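Side-chain contacts in histidine acid phosphatase (Bifidobacterium longum subsp. infantis, PDB 6RXD), which probably removes phosphate groups from inositol polyphosphates, including phytate, and from 2,3-bisphosphoglycerate: residues Lys263-Asn266 against Thr271-Gly274; Lys179-Asn184 against Phe395-Ala400; Asn266-Thr271 against Gly275-Pro280. All blocks are in the same frame, centred on the assembly; numbering follows the deposited sequence. Where two conformers were deposited one is given.

Interaction 1: residues Lys263-Asn266 against Thr271-Gly274; sequences KWYN and TKKG
Tyr265, at the end of the short strand 264-265, faces Thr271 across the contact with CA atoms 5.3 Å apart, and from Thr271 the chain runs into a type I beta turn closed by a hydrogen bond from Gly274 N to Thr271 O (3.0 Å). The Tyr265 ring carries nearly all of the meeting, and Lys272 lays its aliphatic part over one face. Lys272 was modelled in two conformers, and in one of them its CD sits 3.6 Å from the centroid of the Tyr265 ring and 21° off the ring normal, a CH-pi contact displaced toward the phenol end, where Lys272 CD comes within 3.4 Å of Tyr265 CZ. The Lys272 chain leaves its CA with CG opposite the backbone N (chi1 -160°) and then bends at chi2, which brings CD over the ring. Lys272 NZ lies 3.9 Å from Tyr265 OH, with no hydrogen bond between them; the closest approaches are made by CD. Strand 264-265 pairs with strand 297-298 in a two-stranded antiparallel sheet, and its side chains alternate: Trp264 points to the other side, packing on Arg61 and Met62 of helix 55-69 and bonding through NE1 to Thr65, whereas Tyr265 turns to the loop. Near the CB end of the ring, Tyr265 CD2 lies 4.0 Å from Thr271 C, so the backbone of the turn borders the tyrosine. Thr271 directs its own side chain away from Tyr265; its OG1 accepts a hydrogen bond from Lys273 NZ (3.0 Å) and has Asp269 as its other partner.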
loop_
_atom_site.group_PDB
_atom_site.type_symbol
_atom_site.label_atom_id
_atom_site.label_comp_id
_atom_site.label_asym_id
_atom_site.label_seq_id
_atom_site.Cartn_x
_atom_site.Cartn_y
_atom_site.Cartn_z
ATOM N N LYS A 263 29.821 -7.909 13.102
ATOM C CA LYS A 263 28.954 -6.744 13.091
ATOM C C LYS A 263 29.230 -6.029 11.775
ATOM O O LYS A 263 30.381 -5.787 11.418
ATOM C CB LYS A 263 29.293 -5.840 14.278
ATOM C CG LYS A 263 28.174 -4.931 14.750
ATOM C CD LYS A 263 28.518 -4.317 16.112
ATOM C CE LYS A 263 28.542 -5.376 17.215
ATOM N NZ LYS A 263 29.350 -4.986 18.412
ATOM N N TRP A 264 28.180 -5.718 11.025
ATOM C CA TRP A 264 28.397 -5.040 9.748
ATOM C C TRP A 264 27.657 -3.734 9.670
ATOM O O TRP A 264 26.483 -3.666 10.030
ATOM C CB TRP A 264 28.000 -5.939 8.563
ATOM C CG TRP A 264 28.855 -7.149 8.490
ATOM C CD1 TRP A 264 30.099 -7.242 7.939
ATOM C CD2 TRP A 264 28.541 -8.447 9.004
ATOM N NE1 TRP A 264 30.585 -8.520 8.081
ATOM C CE2 TRP A 264 29.643 -9.283 8.726
ATOM C CE3 TRP A 264 27.431 -8.986 9.664
ATOM C CZ2 TRP A 264 29.674 -10.631 9.103
ATOM C CZ3 TRP A 264 27.457 -10.323 10.028
ATOM C CH2 TRP A 264 28.571 -11.133 9.742
ATOM N N TYR A 265 28.356 -2.698 9.213
ATOM C CA TYR A 265 27.747 -1.395 8.986
ATOM C C TYR A 265 27.692 -1.114 7.504
ATOM O O TYR A 265 28.438 -1.698 6.717
ATOM C CB TYR A 265 28.550 -0.287 9.685
ATOM C CG TYR A 265 28.530 -0.406 11.184
ATOM C CD1 TYR A 265 27.566 0.252 11.932
ATOM C CD2 TYR A 265 29.458 -1.200 11.851
ATOM C CE1 TYR A 265 27.529 0.130 13.314
ATOM C CE2 TYR A 265 29.433 -1.315 13.239
ATOM C CZ TYR A 265 28.463 -0.652 13.956
ATOM O OH TYR A 265 28.424 -0.762 15.324
ATOM N N ASN A 266 26.806 -0.205 7.126
ATOM C CA ASN A 266 26.603 0.122 5.722
ATOM C C ASN A 266 27.656 1.111 5.215
ATOM O O ASN A 266 27.353 2.256 4.871
ATOM C CB ASN A 266 25.188 0.663 5.535
ATOM C CG ASN A 266 24.793 0.767 4.080
ATOM O OD1 ASN A 266 25.517 0.296 3.196
ATOM N ND2 ASN A 266 23.644 1.389 3.817
ATOM N N THR A 271 32.701 -1.871 8.061
ATOM C CA THR A 271 33.051 -1.501 9.421
ATOM C C THR A 271 32.685 -0.057 9.723
ATOM O O THR A 271 32.417 0.743 8.818
ATOM C CB THR A 271 34.554 -1.697 9.696
ATOM O OG1 THR A 271 35.282 -0.599 9.130
ATOM C CG2 THR A 271 35.039 -3.011 9.092
ATOM N N LYS A 272 32.679 0.282 11.004
ATOM C CA LYS A 272 32.294 1.621 11.430
ATOM C C LYS A 272 33.251 2.681 10.900
ATOM O O LYS A 272 32.848 3.815 10.640
ATOM C CB LYS A 272 32.240 1.699 12.953
ATOM C CG LYS A 272 31.410 2.854 13.483
ATOM C CD LYS A 272 30.115 2.333 14.097
ATOM C CE LYS A 272 29.364 3.417 14.839
ATOM N NZ LYS A 272 28.965 2.998 16.229
ATOM N N LYS A 273 34.517 2.311 10.722
ATOM C CA LYS A 273 35.508 3.270 10.232
ATOM C C LYS A 273 35.529 3.359 8.701
ATOM O O LYS A 273 36.277 4.159 8.131
ATOM C CB LYS A 273 36.913 2.969 10.790
ATOM C CG LYS A 273 37.450 1.573 10.470
ATOM C CD LYS A 273 38.207 1.561 9.151
ATOM C CE LYS A 273 39.027 0.291 8.969
ATOM N NZ LYS A 273 38.232 -0.924 8.639
ATOM N N GLY A 274 34.710 2.544 8.042
ATOM C CA GLY A 274 34.607 2.617 6.597
ATOM C C GLY A 274 33.977 3.926 6.161
ATOM O O GLY A 274 33.469 4.691 6.982
#

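Interaction 2: residues Lys179-Asn184 against Phe395-Ala400; sequences KDFQKN and FRFAHA
Phe181 and Phe397 bring together strands 181-183 and 391-398, which do not pair directly: strand 132-137 runs between them, parallel to both, and the nearest CA atoms, those of Phe181 and Arg396, are 8.9 Å apart. Along the first segment, Asp180 comes just before the contact; it is a zinc ligand in another structure of this protein, although no zinc is bound to it here. Phe181 follows and turns its side chain toward the second strand. With CG opposite its carbonyl carbon (chi1 -72°), the ring presents its CE1 corner to Phe397, CE1 lying 3.8 Å from Phe397 CD2 and 3.9 Å from Phe397 CE2. Phe397 CD2 lies near the plane of the Phe181 ring, at its edge. The two planes are inclined at 71° with centroids 5.9 Å apart, an oblique aromatic pair. Gln182 and Lys183 continue the strand, Gln182 bonding through its backbone to Tyr135 and Ser137 of the intervening strand 132-137. Asn184 then takes the N-cap position of helix 185-188. Tyr135 touches both phenylalanines, and Phe150 of helix 141-157 meets Phe397 edge-to-face, so the pair belongs to an aromatic cluster between the central sheet and that helix. Strand 391-398 leads into His399 and Ala400, the start of the HAE motif by which MINPP-type histidine phosphatases are recognised, with His399 at the N-cap position of helix 400-410. Since the contact is wholly apolar and no hydrogen bond crosses it, dispersion and the fit of buried rings join the two strands at this point, while backbone bonding passes through strand 132-137.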
loop_
_atom_site.group_PDB
_atom_site.type_symbol
_atom_site.label_atom_id
_atom_site.label_comp_id
_atom_site.label_asym_id
_atom_site.label_seq_id
_atom_site.Cartn_x
_atom_site.Cartn_y
_atom_site.Cartn_z
ATOM N N LYS A 179 1.342 16.797 -14.814
ATOM C CA LYS A 179 0.562 18.035 -14.909
ATOM C C LYS A 179 -0.941 17.883 -14.666
ATOM O O LYS A 179 -1.621 18.863 -14.354
ATOM C CB LYS A 179 0.796 18.718 -16.266
ATOM C CG LYS A 179 0.247 17.931 -17.454
ATOM C CD LYS A 179 0.307 18.736 -18.761
ATOM C CE LYS A 179 1.741 18.971 -19.208
ATOM N NZ LYS A 179 2.438 17.699 -19.563
ATOM N N ASP A 180 -1.467 16.673 -14.816
ATOM C CA ASP A 180 -2.900 16.471 -14.646
ATOM C C ASP A 180 -3.296 16.178 -13.207
ATOM O O ASP A 180 -4.485 16.079 -12.897
ATOM C CB ASP A 180 -3.402 15.351 -15.566
ATOM C CG ASP A 180 -3.355 15.732 -17.029
ATOM O OD1 ASP A 180 -3.281 16.939 -17.336
ATOM O OD2 ASP A 180 -3.406 14.823 -17.877
ATOM N N PHE A 181 -2.302 16.053 -12.332
ATOM C CA PHE A 181 -2.546 15.616 -10.960
ATOM C C PHE A 181 -2.595 16.741 -9.938
ATOM O O PHE A 181 -1.613 17.446 -9.732
ATOM C CB PHE A 181 -1.514 14.553 -10.568
ATOM C CG PHE A 181 -1.748 13.245 -11.252
ATOM C CD1 PHE A 181 -2.467 12.246 -10.618
ATOM C CD2 PHE A 181 -1.336 13.050 -12.559
ATOM C CE1 PHE A 181 -2.731 11.048 -11.257
ATOM C CE2 PHE A 181 -1.597 11.853 -13.209
ATOM C CZ PHE A 181 -2.307 10.859 -12.555
ATOM N N GLN A 182 -3.757 16.901 -9.312
ATOM C CA GLN A 182 -3.945 17.874 -8.244
ATOM C C GLN A 182 -3.383 17.330 -6.932
ATOM O O GLN A 182 -3.737 16.238 -6.510
ATOM C CB GLN A 182 -5.435 18.145 -8.070
ATOM C CG GLN A 182 -5.791 18.972 -6.847
ATOM C CD GLN A 182 -5.458 20.432 -7.016
ATOM O OE1 GLN A 182 -5.036 20.862 -8.088
ATOM N NE2 GLN A 182 -5.635 21.208 -5.951
ATOM N N LYS A 183 -2.512 18.091 -6.282
ATOM C CA LYS A 183 -1.981 17.667 -4.991
ATOM C C LYS A 183 -3.034 17.866 -3.901
ATOM O O LYS A 183 -3.607 18.955 -3.767
ATOM C CB LYS A 183 -0.696 18.440 -4.673
ATOM C CG LYS A 183 0.472 18.057 -5.573
ATOM C CD LYS A 183 1.776 18.735 -5.146
ATOM C CE LYS A 183 1.750 20.235 -5.408
ATOM N NZ LYS A 183 3.115 20.824 -5.224
ATOM N N ASN A 184 -3.323 16.803 -3.153
ATOM C CA ASN A 184 -4.284 16.886 -2.053
ATOM C C ASN A 184 -3.791 16.116 -0.833
ATOM O O ASN A 184 -4.307 15.044 -0.512
ATOM C CB ASN A 184 -5.656 16.350 -2.488
ATOM C CG ASN A 184 -6.775 16.805 -1.576
ATOM O OD1 ASN A 184 -6.537 17.237 -0.443
ATOM N ND2 ASN A 184 -8.007 16.706 -2.061
ATOM N N PHE A 395 -10.046 10.205 -9.309
ATOM C CA PHE A 395 -9.096 9.100 -9.169
ATOM C C PHE A 395 -7.907 9.574 -8.334
ATOM O O PHE A 395 -7.184 10.495 -8.734
ATOM C CB PHE A 395 -8.605 8.624 -10.544
ATOM C CG PHE A 395 -9.694 8.071 -11.437
ATOM C CD1 PHE A 395 -10.569 7.097 -10.976
ATOM C CD2 PHE A 395 -9.829 8.526 -12.740
ATOM C CE1 PHE A 395 -11.566 6.580 -11.812
ATOM C CE2 PHE A 395 -10.820 8.023 -13.579
ATOM C CZ PHE A 395 -11.689 7.044 -13.115
ATOM N N ARG A 396 -7.713 8.954 -7.169
ATOM C CA ARG A 396 -6.719 9.411 -6.194
ATOM C C ARG A 396 -5.627 8.371 -6.008
ATOM O O ARG A 396 -5.906 7.167 -6.036
ATOM C CB ARG A 396 -7.372 9.634 -4.823
ATOM C CG ARG A 396 -8.568 10.581 -4.789
ATOM C CD ARG A 396 -9.266 10.422 -3.457
ATOM N NE ARG A 396 -10.468 11.253 -3.312
ATOM C CZ ARG A 396 -11.688 10.875 -3.675
ATOM N NH1 ARG A 396 -11.882 9.682 -4.224
ATOM N NH2 ARG A 396 -12.719 11.694 -3.487
ATOM N N PHE A 397 -4.400 8.847 -5.784
ATOM C CA PHE A 397 -3.223 7.981 -5.681
ATOM C C PHE A 397 -2.397 8.346 -4.467
ATOM O O PHE A 397 -2.059 9.509 -4.267
ATOM C CB PHE A 397 -2.398 8.067 -6.971
ATOM C CG PHE A 397 -3.177 7.633 -8.167
ATOM C CD1 PHE A 397 -3.150 6.311 -8.578
ATOM C CD2 PHE A 397 -4.041 8.524 -8.806
ATOM C CE1 PHE A 397 -3.919 5.884 -9.642
ATOM C CE2 PHE A 397 -4.819 8.109 -9.870
ATOM C CZ PHE A 397 -4.765 6.792 -10.291
ATOM N N ALA A 398 -2.099 7.349 -3.638
ATOM C CA ALA A 398 -1.526 7.615 -2.328
ATOM C C ALA A 398 -0.690 6.442 -1.826
ATOM O O ALA A 398 0.083 5.864 -2.584
ATOM C CB ALA A 398 -2.642 7.983 -1.326
ATOM N N HIS A 399 -0.863 6.076 -0.559
ATOM C CA HIS A 399 0.122 5.245 0.141
ATOM C C HIS A 399 -0.473 4.178 1.040
ATOM O O HIS A 399 -1.664 4.203 1.354
ATOM C CB HIS A 399 1.008 6.166 0.988
ATOM C CG HIS A 399 1.552 7.316 0.212
ATOM N ND1 HIS A 399 2.772 7.269 -0.422
ATOM C CD2 HIS A 399 1.009 8.522 -0.089
ATOM C CE1 HIS A 399 2.966 8.405 -1.075
ATOM N NE2 HIS A 399 1.913 9.179 -0.888
ATOM N N ALA A 400 0.363 3.248 1.490
ATOM C CA ALA A 400 -0.093 2.277 2.480
ATOM C C ALA A 400 -0.555 2.991 3.735
ATOM O O ALA A 400 -1.484 2.542 4.416
ATOM C CB ALA A 400 1.017 1.296 2.811
#

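Interaction 3: residues Asn266-Thr271 against Gly275-Pro280; sequences NTTDGT and GKNCAP
Thr268 and Gly275 are joined by two hydrogen bonds, one in each direction. Thr268 N donates to Gly275 O (2.9 Å), and Gly275 N returns a straighter bond to Thr268 OG1 (3.0 Å, 162° at the hydrogen). A chi1 of 52° places OG1 between the backbone N and the carbonyl carbon of Thr268, where it can take that N-H. The 266-271 loop is braced internally: Thr267 OG1 donates to Thr271 O (2.6 Å), and Asp269 OD1 closes an Asx turn by accepting from Thr271 N, which reaches it from the same face of the carboxylate as Thr271 OG1. Water extends the polar network, one molecule donating to Asn266 OD1 and Thr267 O while accepting from Asn277 ND2. Packing surrounds these bonds. Thr268 CG2 lies 3.4 Å from Lys276 O, and the Asn277 amide lies alongside the Thr268 backbone, with CG 3.8 Å from Thr268 CA. Thr267 CB lies 3.3 Å from Gly275 O, the same oxygen that accepts the Thr268 N-H. Cys278, next in the chain, touches Cys291, its partner in a disulfide known for this protein. This part of the loop between strands 264-265 and 297-298 rests on two helices, Asn266 and Asn277 touching helix 55-69, and Ala279 and Pro280 touching helix 75-95.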
loop_
_atom_site.group_PDB
_atom_site.type_symbol
_atom_site.label_atom_id
_atom_site.label_comp_id
_atom_site.label_asym_id
_atom_site.label_seq_id
_atom_site.Cartn_x
_atom_site.Cartn_y
_atom_site.Cartn_z
ATOM N N ASN A 266 26.806 -0.205 7.126
ATOM C CA ASN A 266 26.603 0.122 5.722
ATOM C C ASN A 266 27.656 1.111 5.215
ATOM O O ASN A 266 27.353 2.256 4.871
ATOM C CB ASN A 266 25.188 0.663 5.535
ATOM C CG ASN A 266 24.793 0.767 4.080
ATOM O OD1 ASN A 266 25.517 0.296 3.196
ATOM N ND2 ASN A 266 23.644 1.389 3.817
ATOM N N THR A 267 28.897 0.635 5.162
ATOM C CA THR A 267 30.038 1.441 4.745
ATOM C C THR A 267 30.828 0.691 3.678
ATOM O O THR A 267 30.496 -0.444 3.337
ATOM C CB THR A 267 30.974 1.723 5.920
ATOM O OG1 THR A 267 31.508 0.482 6.407
ATOM C CG2 THR A 267 30.225 2.439 7.045
ATOM N N THR A 268 31.890 1.319 3.176
ATOM C CA THR A 268 32.684 0.742 2.097
ATOM C C THR A 268 33.272 -0.623 2.444
ATOM O O THR A 268 33.363 -1.489 1.575
ATOM C CB THR A 268 33.845 1.683 1.675
ATOM O OG1 THR A 268 34.592 2.049 2.837
ATOM C CG2 THR A 268 33.313 2.945 1.018
ATOM N N ASP A 269 33.665 -0.819 3.698
ATOM C CA ASP A 269 34.272 -2.091 4.100
ATOM C C ASP A 269 33.495 -2.844 5.169
ATOM O O ASP A 269 34.009 -3.796 5.761
ATOM C CB ASP A 269 35.721 -1.892 4.565
ATOM C CG ASP A 269 35.832 -1.023 5.807
ATOM O OD1 ASP A 269 34.803 -0.646 6.409
ATOM O OD2 ASP A 269 36.972 -0.714 6.200
ATOM N N GLY A 270 32.268 -2.406 5.426
ATOM C CA GLY A 270 31.408 -3.075 6.388
ATOM C C GLY A 270 31.721 -2.743 7.833
ATOM O O GLY A 270 31.083 -3.269 8.738
ATOM N N THR A 271 32.701 -1.871 8.061
ATOM C CA THR A 271 33.051 -1.501 9.421
ATOM C C THR A 271 32.685 -0.057 9.723
ATOM O O THR A 271 32.417 0.743 8.818
ATOM C CB THR A 271 34.554 -1.697 9.696
ATOM O OG1 THR A 271 35.282 -0.599 9.130
ATOM C CG2 THR A 271 35.039 -3.011 9.092
ATOM N N GLY A 275 34.001 4.184 4.859
ATOM C CA GLY A 275 33.456 5.420 4.342
ATOM C C GLY A 275 32.064 5.230 3.795
ATOM O O GLY A 275 31.563 4.106 3.709
ATOM N N LYS A 276 31.419 6.333 3.437
ATOM C CA LYS A 276 30.125 6.291 2.776
ATOM C C LYS A 276 30.227 5.445 1.517
ATOM O O LYS A 276 31.199 5.577 0.776
ATOM C CB LYS A 276 29.703 7.700 2.382
ATOM C CG LYS A 276 28.217 7.819 2.244
ATOM C CD LYS A 276 27.805 8.834 1.209
ATOM C CE LYS A 276 26.304 8.787 1.103
ATOM N NZ LYS A 276 25.864 7.392 1.414
ATOM N N ASN A 277 29.242 4.595 1.272
ATOM C CA ASN A 277 29.314 3.690 0.130
ATOM C C ASN A 277 28.240 3.991 -0.908
ATOM O O ASN A 277 27.275 4.704 -0.637
ATOM C CB ASN A 277 29.217 2.233 0.609
ATOM C CG ASN A 277 29.847 1.254 -0.359
ATOM O OD1 ASN A 277 30.571 1.645 -1.276
ATOM N ND2 ASN A 277 29.585 -0.035 -0.150
ATOM N N CYS A 278 28.439 3.466 -2.108
ATOM C CA CYS A 278 27.494 3.637 -3.204
ATOM C C CYS A 278 27.363 2.299 -3.917
ATOM O O CYS A 278 28.352 1.582 -4.055
ATOM C CB CYS A 278 28.015 4.699 -4.175
ATOM S SG CYS A 278 26.915 5.110 -5.549
ATOM N N ALA A 279 26.154 1.963 -4.361
ATOM C CA ALA A 279 25.941 0.722 -5.105
ATOM C C ALA A 279 26.858 0.668 -6.331
ATOM O O ALA A 279 27.055 1.688 -6.998
ATOM C CB ALA A 279 24.499 0.614 -5.523
ATOM N N PRO A 280 27.428 -0.516 -6.626
ATOM C CA PRO A 280 28.313 -0.655 -7.792
ATOM C C PRO A 280 27.612 -0.205 -9.070
ATOM O O PRO A 280 26.473 -0.619 -9.316
ATOM C CB PRO A 280 28.576 -2.164 -7.855
ATOM C CG PRO A 280 28.393 -2.641 -6.454
ATOM C CD PRO A 280 27.269 -1.794 -5.905
HETATM O O HOH W 1 27.981 -0.893 2.301
HETATM O O HOH W 2 27.025 4.037 2.917
HETATM O O HOH W 3 25.766 2.495 1.179
HETATM O O HOH W 4 32.066 -2.059 -0.690
#

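Overall arrangement
Interactions 1 and 3 belong to one surface loop between strands 264-265 and 297-298, with centres about 8 Å apart. They share Asn266 and Thr271, and a probable hydrogen bond from Tyr265 N to Gly270 O (2.8 Å) ties the strand to the loop. Interaction 2 lies deep in the central sheet, its centre about 40 Å from that of interaction 1 and 36 Å from that of interaction 3, nearest atoms about 22 Å from either. Along the chain both are nested within the 211-residue separation it spans. Interaction 2 alone contains a zinc ligand, Asp180, and the start of the HAE motif, part of the active site in this family; the other two lie away from these sites.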